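Local coordinates for protein SusD homolog (Bacteroides ovatus, PDB 4F53) that probably binds glycans, perhaps mucin O-glycans, at the cell surface as a SusD-like outer-membrane lipoprotein, at residues T128-P133 and E444-Y449; T208-G213 and A348-N353; S264-C269 and G408-N413. All coordinates share one frame; numbering follows the deposited sequence.

How the interactions relate
Interaction 1 lies in the core, its centre about 8 Å from that of the chain. Interaction 3 is also buried, its centre about 19 Å out, whereas interaction 2 is a surface contact centred about 21 Å out. None touches another, but interactions 1 and 2 share neighbours: R207, at the end of helix 190-207, pairs with acids of interaction 1, and R451 of helix 442-452, which carries 444-449, lies against C209, Y210 and R350. Interaction 1 joins two helices through a water and apolar contacts; interaction 2 joins two chain turns by an arginine-tyrosine hydrogen bond, a sulfur on a guanidinium face and a little apolar packing; interaction 3 sets one isoleucine on a helix.

Interaction 1 of 3, residues T128-P133 and E444-Y449; sequences TDTYGP and ESWTEY
D129 and T447 face each other with their first torsions alike: CG of D129 lies beside its backbone N (chi1 -71°), as does OG1 of T447 (chi1 -62°). This aims both polar ends toward the facing helix, and the side chains cross at about a right angle. They touch at OD2 of D129 and the methyl CG2 of T447, 3.7 Å apart. A water does the polar work: it donates to D129 OD2 at 2.7 Å and is hydrogen-bonded to T447 OG1, also at 2.7 Å, while T447 OG1 has its stronger partner in M443. D129 OD1 takes hydrogen bonds from Y156 and W517, and R207 forms salt bridges with D129, E444 and E448, so one arginine links acids of both helices and probably offsets their mutual repulsion. With an alanine here in place of D129, the bridging water and R207 would probably each lose a partner, and Y156 and W517 their acceptor. The residue before T447, W446, swings its indole across (chi1 174°), and the CG2 methyl of T130 meets it edge-on, 4.2 Å from CZ3. The contact joins the C-terminal end of helix 110-131 to the middle of helix 442-452, a water-bridged helix-helix packing in the core of the largely helical, TPR-like SusD fold.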
loop_
_atom_site.group_PDB
_atom_site.type_symbol
_atom_site.label_atom_id
_atom_site.label_comp_id
_atom_site.label_asym_id
_atom_site.label_seq_id
_atom_site.Cartn_x
_atom_site.Cartn_y
_atom_site.Cartn_z
ATOM N N THR A 128 -2.460 11.854 -1.172
ATOM C CA THR A 128 -3.161 12.422 -0.020
ATOM C C THR A 128 -3.024 11.480 1.200
ATOM O O THR A 128 -2.869 11.957 2.327
ATOM C CB THR A 128 -4.615 12.844 -0.306
ATOM O OG1 THR A 128 -5.067 13.499 0.868
ATOM C CG2 THR A 128 -5.567 11.662 -0.613
ATOM N N ASP A 129 -2.993 10.173 0.982
ATOM C CA ASP A 129 -2.792 9.223 2.090
ATOM C C ASP A 129 -1.368 9.299 2.650
ATOM O O ASP A 129 -1.148 8.846 3.769
ATOM C CB ASP A 129 -3.136 7.787 1.674
ATOM C CG ASP A 129 -4.637 7.565 1.494
ATOM O OD1 ASP A 129 -5.423 8.477 1.833
ATOM O OD2 ASP A 129 -5.022 6.480 1.022
ATOM N N THR A 130 -0.412 9.912 1.906
ATOM C CA THR A 130 0.960 10.111 2.393
ATOM C C THR A 130 1.082 11.442 3.154
ATOM O O THR A 130 1.763 11.498 4.174
ATOM C CB THR A 130 1.972 10.054 1.224
ATOM O OG1 THR A 130 1.802 8.839 0.514
ATOM C CG2 THR A 130 3.419 10.145 1.681
ATOM N N TYR A 131 0.438 12.509 2.657
ATOM C CA TYR A 131 0.624 13.882 3.147
ATOM C C TYR A 131 -0.517 14.561 3.874
ATOM O O TYR A 131 -0.243 15.420 4.707
ATOM C CB TYR A 131 1.011 14.789 1.960
ATOM C CG TYR A 131 2.388 14.441 1.437
ATOM C CD1 TYR A 131 3.535 14.896 2.084
ATOM C CD2 TYR A 131 2.546 13.576 0.355
ATOM C CE1 TYR A 131 4.804 14.513 1.656
ATOM C CE2 TYR A 131 3.809 13.168 -0.067
ATOM C CZ TYR A 131 4.933 13.618 0.603
ATOM O OH TYR A 131 6.162 13.200 0.195
ATOM N N GLY A 132 -1.755 14.223 3.542
ATOM C CA GLY A 132 -2.934 14.890 4.081
ATOM C C GLY A 132 -3.394 15.905 3.052
ATOM O O GLY A 132 -3.595 15.511 1.900
ATOM N N PRO A 133 -3.493 17.223 3.379
ATOM C CA PRO A 133 -3.855 18.216 2.340
ATOM C C PRO A 133 -2.856 18.205 1.172
ATOM O O PRO A 133 -1.648 18.067 1.398
ATOM C CB PRO A 133 -3.807 19.569 3.093
ATOM C CG PRO A 133 -3.977 19.209 4.518
ATOM C CD PRO A 133 -3.280 17.883 4.685
ATOM N N GLU A 444 -1.010 0.598 0.447
ATOM C CA GLU A 444 -2.340 0.296 0.979
ATOM C C GLU A 444 -2.232 -0.219 2.410
ATOM O O GLU A 444 -3.000 0.229 3.254
ATOM C CB GLU A 444 -3.118 -0.711 0.072
ATOM C CG GLU A 444 -4.595 -0.837 0.433
ATOM C CD GLU A 444 -5.428 0.431 0.650
ATOM O OE1 GLU A 444 -5.166 1.472 0.001
ATOM O OE2 GLU A 444 -6.365 0.371 1.475
ATOM N N SER A 445 -1.300 -1.140 2.671
ATOM C CA SER A 445 -1.133 -1.747 4.009
ATOM C C SER A 445 -0.609 -0.758 5.060
ATOM O O SER A 445 -0.969 -0.903 6.225
ATOM C CB SER A 445 -0.243 -2.986 3.953
ATOM O OG SER A 445 -1.003 -3.978 3.289
ATOM N N TRP A 446 0.194 0.243 4.658
ATOM C CA TRP A 446 0.632 1.314 5.564
ATOM C C TRP A 446 -0.612 2.179 5.932
ATOM O O TRP A 446 -0.858 2.480 7.108
ATOM C CB TRP A 446 1.769 2.183 4.939
ATOM C CG TRP A 446 2.149 3.386 5.782
ATOM C CD1 TRP A 446 2.220 3.440 7.147
ATOM C CD2 TRP A 446 2.518 4.701 5.309
ATOM N NE1 TRP A 446 2.614 4.698 7.555
ATOM C CE2 TRP A 446 2.774 5.500 6.453
ATOM C CE3 TRP A 446 2.633 5.293 4.026
ATOM C CZ2 TRP A 446 3.172 6.851 6.358
ATOM C CZ3 TRP A 446 3.015 6.632 3.933
ATOM C CH2 TRP A 446 3.276 7.397 5.085
ATOM N N THR A 447 -1.429 2.517 4.936
ATOM C CA THR A 447 -2.643 3.305 5.173
ATOM C C THR A 447 -3.591 2.534 6.137
ATOM O O THR A 447 -4.157 3.122 7.052
ATOM C CB THR A 447 -3.307 3.632 3.824
ATOM O OG1 THR A 447 -2.402 4.424 3.044
ATOM C CG2 THR A 447 -4.602 4.352 3.979
ATOM N N GLU A 448 -3.724 1.228 5.945
ATOM C CA GLU A 448 -4.634 0.411 6.754
ATOM C C GLU A 448 -4.101 0.190 8.171
ATOM O O GLU A 448 -4.890 0.110 9.108
ATOM C CB GLU A 448 -4.962 -0.916 6.021
ATOM C CG GLU A 448 -5.898 -0.623 4.839
ATOM C CD GLU A 448 -7.237 -0.003 5.227
ATOM O OE1 GLU A 448 -8.135 -0.784 5.601
ATOM O OE2 GLU A 448 -7.373 1.246 5.233
ATOM N N TYR A 449 -2.766 0.148 8.323
ATOM C CA TYR A 449 -2.112 0.026 9.622
ATOM C C TYR A 449 -2.395 1.296 10.457
ATOM O O TYR A 449 -2.762 1.222 11.644
ATOM C CB TYR A 449 -0.603 -0.211 9.448
ATOM C CG TYR A 449 0.124 -0.122 10.760
ATOM C CD1 TYR A 449 0.044 -1.154 11.690
ATOM C CD2 TYR A 449 0.787 1.051 11.136
ATOM C CE1 TYR A 449 0.644 -1.049 12.939
ATOM C CE2 TYR A 449 1.407 1.161 12.382
ATOM C CZ TYR A 449 1.337 0.104 13.278
ATOM O OH TYR A 449 1.917 0.182 14.519
HETATM O O HOH W 1 -3.107 4.689 0.417
#

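Interaction 2 of 3, residues T208-G213 and A348-N353; sequences TCYVAG and ALRNWN
The contact joins two helix exits: the type I beta turn T208 to V211, just after helix 190-207, offers C209 and Y210 to R350 and W352, which leave helix 337-349 through a Schellman motif with N351 as its C-prime residue. R350 does most of the touching. Its chain runs extended from CG to NE and carries the guanidinium to the turn, where C209 covers one face and Y210 meets its edge. C209 SG sits over the centre of that guanidinium face, 3.5 Å above the plane and as far from CZ. The sulfur reaches this spot because chi1 of 75° sets it between the backbone N and carbonyl carbon of C209. The same sulfur lies against one face of the Y210 ring, 3.7 Å above it and displaced toward the rim.

Y210 comes to R350 from the edge. Its OH lies nearly in the guanidinium plane and accepts a hydrogen bond from R350 NH2 at 2.9 Å, with an N-H...O angle of 158°. Ring and guanidinium stand almost perpendicular, 86° apart. W352 supplies the apolar part: its CH2 packs against C209 CB at 4.0 Å, while R350 CB, two residues earlier in the same segment, rests over one face of the indole, toward the rim. W352 also lies along helix 221-231, and R451 of helix 442-452 touches C209, Y210 and R350.

R350 NH2 also makes a salt bridge with E346, one helical turn back, its stronger partner. An acid and a phenol oxygen both draw on NH2, which probably limits the turning of the guanidinium, and the positive charge is likely to polarise the Y210 hydroxyl that accepts from it.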
loop_
_atom_site.group_PDB
_atom_site.type_symbol
_atom_site.label_atom_id
_atom_site.label_comp_id
_atom_site.label_asym_id
_atom_site.label_seq_id
_atom_site.Cartn_x
_atom_site.Cartn_y
_atom_site.Cartn_z
ATOM N N THR A 208 -12.913 6.263 5.435
ATOM C CA THR A 208 -13.499 7.406 6.112
ATOM C C THR A 208 -14.435 7.013 7.249
ATOM O O THR A 208 -15.148 7.879 7.743
ATOM C CB THR A 208 -14.263 8.243 5.093
ATOM O OG1 THR A 208 -15.325 7.449 4.549
ATOM C CG2 THR A 208 -13.370 8.804 3.979
ATOM N N CYS A 209 -14.448 5.725 7.659
ATOM C CA CYS A 209 -15.392 5.173 8.648
ATOM C C CYS A 209 -15.225 5.771 10.066
ATOM O O CYS A 209 -16.154 5.677 10.853
ATOM C CB CYS A 209 -15.307 3.642 8.681
ATOM S SG CYS A 209 -13.826 3.010 9.512
ATOM N N TYR A 210 -14.070 6.350 10.414
ATOM C CA TYR A 210 -13.901 6.908 11.760
ATOM C C TYR A 210 -14.230 8.393 11.838
ATOM O O TYR A 210 -14.351 8.916 12.943
ATOM C CB TYR A 210 -12.497 6.658 12.315
ATOM C CG TYR A 210 -12.259 5.203 12.634
ATOM C CD1 TYR A 210 -12.978 4.565 13.644
ATOM C CD2 TYR A 210 -11.344 4.451 11.904
ATOM C CE1 TYR A 210 -12.789 3.208 13.917
ATOM C CE2 TYR A 210 -11.130 3.098 12.183
ATOM C CZ TYR A 210 -11.867 2.477 13.178
ATOM O OH TYR A 210 -11.637 1.153 13.446
ATOM N N VAL A 211 -14.378 9.057 10.694
ATOM C CA VAL A 211 -14.706 10.483 10.622
ATOM C C VAL A 211 -16.193 10.718 10.947
ATOM O O VAL A 211 -17.070 10.378 10.148
ATOM C CB VAL A 211 -14.348 11.081 9.245
ATOM C CG1 VAL A 211 -14.577 12.599 9.248
ATOM C CG2 VAL A 211 -12.922 10.732 8.843
ATOM N N ALA A 212 -16.462 11.329 12.107
ATOM C CA ALA A 212 -17.830 11.626 12.554
ATOM C C ALA A 212 -18.558 12.580 11.583
ATOM O O ALA A 212 -18.027 13.635 11.224
ATOM C CB ALA A 212 -17.794 12.242 13.951
ATOM N N GLY A 213 -19.736 12.162 11.139
ATOM C CA GLY A 213 -20.607 12.934 10.257
ATOM C C GLY A 213 -20.157 13.071 8.815
ATOM O O GLY A 213 -20.753 13.853 8.064
ATOM N N ALA A 348 -19.271 -5.693 7.090
ATOM C CA ALA A 348 -20.265 -6.584 7.694
ATOM C C ALA A 348 -20.119 -6.529 9.226
ATOM O O ALA A 348 -21.124 -6.481 9.937
ATOM C CB ALA A 348 -20.110 -8.005 7.156
ATOM N N LEU A 349 -18.864 -6.446 9.712
ATOM C CA LEU A 349 -18.535 -6.295 11.138
ATOM C C LEU A 349 -19.079 -4.964 11.693
ATOM O O LEU A 349 -19.515 -4.916 12.842
ATOM C CB LEU A 349 -17.006 -6.374 11.324
ATOM C CG LEU A 349 -16.501 -6.448 12.765
ATOM C CD1 LEU A 349 -16.914 -7.753 13.428
ATOM C CD2 LEU A 349 -15.032 -6.192 12.829
ATOM N N ARG A 350 -19.078 -3.897 10.853
ATOM C CA ARG A 350 -19.581 -2.562 11.171
ATOM C C ARG A 350 -21.087 -2.501 10.996
ATOM O O ARG A 350 -21.691 -1.437 11.166
ATOM C CB ARG A 350 -18.884 -1.488 10.314
ATOM C CG ARG A 350 -17.402 -1.395 10.603
ATOM C CD ARG A 350 -16.737 -0.192 9.943
ATOM N NE ARG A 350 -15.300 -0.266 10.189
ATOM C CZ ARG A 350 -14.691 0.117 11.310
ATOM N NH1 ARG A 350 -15.380 0.687 12.292
ATOM N NH2 ARG A 350 -13.387 -0.047 11.449
ATOM N N ASN A 351 -21.711 -3.652 10.715
ATOM C CA ASN A 351 -23.151 -3.790 10.570
ATOM C C ASN A 351 -23.673 -3.028 9.305
ATOM O O ASN A 351 -24.784 -2.485 9.283
ATOM C CB ASN A 351 -23.859 -3.353 11.871
ATOM C CG ASN A 351 -25.336 -3.623 11.914
ATOM O OD1 ASN A 351 -25.810 -4.654 11.458
ATOM N ND2 ASN A 351 -26.078 -2.707 12.485
ATOM N N TRP A 352 -22.886 -3.060 8.235
ATOM C CA TRP A 352 -23.295 -2.481 6.955
ATOM C C TRP A 352 -23.784 -3.598 6.085
ATOM O O TRP A 352 -23.394 -4.745 6.305
ATOM C CB TRP A 352 -22.131 -1.740 6.283
ATOM C CG TRP A 352 -21.611 -0.591 7.085
ATOM C CD1 TRP A 352 -22.149 -0.058 8.225
ATOM C CD2 TRP A 352 -20.455 0.192 6.778
ATOM N NE1 TRP A 352 -21.391 1.002 8.656
ATOM C CE2 TRP A 352 -20.337 1.177 7.791
ATOM C CE3 TRP A 352 -19.521 0.173 5.731
ATOM C CZ2 TRP A 352 -19.320 2.139 7.783
ATOM C CZ3 TRP A 352 -18.493 1.110 5.742
ATOM C CH2 TRP A 352 -18.394 2.071 6.762
ATOM N N ASN A 353 -24.628 -3.293 5.107
ATOM C CA ASN A 353 -25.179 -4.327 4.224
ATOM C C ASN A 353 -24.158 -4.667 3.102
ATOM O O ASN A 353 -24.158 -4.061 2.031
ATOM C CB ASN A 353 -26.549 -3.894 3.672
ATOM C CG ASN A 353 -27.272 -4.952 2.862
ATOM O OD1 ASN A 353 -26.802 -6.073 2.667
ATOM N ND2 ASN A 353 -28.408 -4.592 2.312
#

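Interaction 3 of 3, residues S264-C269 and G408-N413; sequences SADLTC and GAINTN
The carboxylate of D266 is the flat group that meets I410, and it does so obliquely: the methyl CD1 lies 4.1 Å from OD2, displaced to one side of the carboxylate plane but well off its centre, out to the flank between OD2 and CB. The polar ends of the carboxylate are engaged elsewhere. OD1 forms a salt bridge with R307, its strongest partner, and OD2 accepts from the backbone N of M458, so two bonds from different parts of the chain hold the group in place and satisfy its buried oxygens while a methyl brushes past.

I410 does the rest of the work through that one methyl. CG1 sits beside the backbone N of I410 (chi1 -64°) and the chain continues nearly extended (chi2 158°), which sends CD1 to the helix surface. There it meets D266 CA and C269 CB, both at 3.9 Å, and comes within 4.2 Å of D266 CB. D266 and C269 are three residues apart on one face of the helix, and the methyl drops into the shallow groove between them; the D266 and I410 side chains cross at about a right angle.

This is the first turn of helix 265-273, packed by the long loop that precedes helix 423-438. S264 is its N-cap residue: OG accepts from L267 N at 3.2 Å, with an N-H...O angle of 161°, just where the chain leaves strand 261-263. A265 and C269 also touch Y392, and I410 and T412 touch Y270, the next residue of the helix. T412 in turn carries its hydroxyl to E428 of helix 423-438.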
loop_
_atom_site.group_PDB
_atom_site.type_symbol
_atom_site.label_atom_id
_atom_site.label_comp_id
_atom_site.label_asym_id
_atom_site.label_seq_id
_atom_site.Cartn_x
_atom_site.Cartn_y
_atom_site.Cartn_z
ATOM N N SER A 264 10.621 -8.592 5.651
ATOM C CA SER A 264 10.619 -8.153 7.049
ATOM C C SER A 264 10.483 -9.327 8.001
ATOM O O SER A 264 9.881 -10.369 7.677
ATOM C CB SER A 264 9.469 -7.181 7.301
ATOM O OG SER A 264 8.221 -7.848 7.242
ATOM N N ALA A 265 11.011 -9.132 9.200
ATOM C CA ALA A 265 10.925 -10.102 10.282
ATOM C C ALA A 265 9.434 -10.274 10.719
ATOM O O ALA A 265 9.025 -11.378 11.071
ATOM C CB ALA A 265 11.785 -9.638 11.446
ATOM N N ASP A 266 8.622 -9.190 10.634
ATOM C CA ASP A 266 7.198 -9.199 10.978
ATOM C C ASP A 266 6.394 -10.184 10.107
ATOM O O ASP A 266 5.613 -10.967 10.631
ATOM C CB ASP A 266 6.593 -7.776 10.839
ATOM C CG ASP A 266 7.450 -6.690 11.463
ATOM O OD1 ASP A 266 8.504 -6.353 10.876
ATOM O OD2 ASP A 266 7.104 -6.226 12.550
ATOM N N LEU A 267 6.596 -10.141 8.791
ATOM C CA LEU A 267 5.891 -10.981 7.839
ATOM C C LEU A 267 6.213 -12.466 8.060
ATOM O O LEU A 267 5.287 -13.268 8.060
ATOM C CB LEU A 267 6.224 -10.524 6.404
ATOM C CG LEU A 267 5.314 -10.947 5.248
ATOM C CD1 LEU A 267 3.851 -10.553 5.467
ATOM C CD2 LEU A 267 5.791 -10.341 3.967
ATOM N N THR A 268 7.487 -12.835 8.319
ATOM C CA THR A 268 7.806 -14.232 8.588
ATOM C C THR A 268 7.309 -14.642 10.005
ATOM O O THR A 268 6.935 -15.797 10.182
ATOM C CB THR A 268 9.295 -14.566 8.334
ATOM O OG1 THR A 268 10.120 -13.775 9.181
ATOM C CG2 THR A 268 9.702 -14.370 6.850
ATOM N N CYS A 269 7.233 -13.716 10.977
ATOM C CA CYS A 269 6.710 -14.033 12.316
ATOM C C CYS A 269 5.241 -14.502 12.251
ATOM O O CYS A 269 4.909 -15.533 12.827
ATOM C CB CYS A 269 6.864 -12.848 13.258
ATOM S SG CYS A 269 8.526 -12.682 13.939
ATOM N N GLY A 408 13.278 -9.291 18.802
ATOM C CA GLY A 408 12.200 -8.500 19.370
ATOM C C GLY A 408 10.942 -9.328 19.452
ATOM O O GLY A 408 10.990 -10.543 19.244
ATOM N N ALA A 409 9.806 -8.697 19.775
ATOM C CA ALA A 409 8.568 -9.452 19.874
ATOM C C ALA A 409 7.380 -8.640 19.459
ATOM O O ALA A 409 7.305 -7.455 19.786
ATOM C CB ALA A 409 8.368 -9.958 21.290
ATOM N N ILE A 410 6.466 -9.273 18.701
ATOM C CA ILE A 410 5.184 -8.693 18.308
ATOM C C ILE A 410 4.213 -9.041 19.438
ATOM O O ILE A 410 4.071 -10.216 19.791
ATOM C CB ILE A 410 4.678 -9.151 16.910
ATOM C CG1 ILE A 410 5.633 -8.675 15.785
ATOM C CG2 ILE A 410 3.248 -8.629 16.676
ATOM C CD1 ILE A 410 5.559 -9.437 14.524
ATOM N N ASN A 411 3.585 -8.048 20.033
ATOM C CA ASN A 411 2.670 -8.352 21.128
ATOM C C ASN A 411 1.234 -8.453 20.605
ATOM O O ASN A 411 0.535 -7.438 20.476
ATOM C CB ASN A 411 2.824 -7.322 22.252
ATOM C CG ASN A 411 4.253 -7.288 22.798
ATOM O OD1 ASN A 411 4.833 -8.311 23.227
ATOM N ND2 ASN A 411 4.877 -6.115 22.731
ATOM N N THR A 412 0.818 -9.682 20.250
ATOM C CA THR A 412 -0.533 -9.944 19.723
ATOM C C THR A 412 -0.921 -11.388 19.980
ATOM O O THR A 412 -0.058 -12.260 19.957
ATOM C CB THR A 412 -0.643 -9.616 18.189
ATOM O OG1 THR A 412 -1.977 -9.866 17.795
ATOM C CG2 THR A 412 0.238 -10.519 17.298
ATOM N N ASN A 413 -2.217 -11.652 20.110
ATOM C CA ASN A 413 -2.736 -13.015 20.282
ATOM C C ASN A 413 -3.600 -13.418 19.085
ATOM O O ASN A 413 -4.256 -14.466 19.130
ATOM C CB ASN A 413 -3.540 -13.146 21.584
ATOM C CG ASN A 413 -2.767 -13.790 22.704
ATOM O OD1 ASN A 413 -2.238 -14.905 22.575
ATOM N ND2 ASN A 413 -2.693 -13.100 23.836
#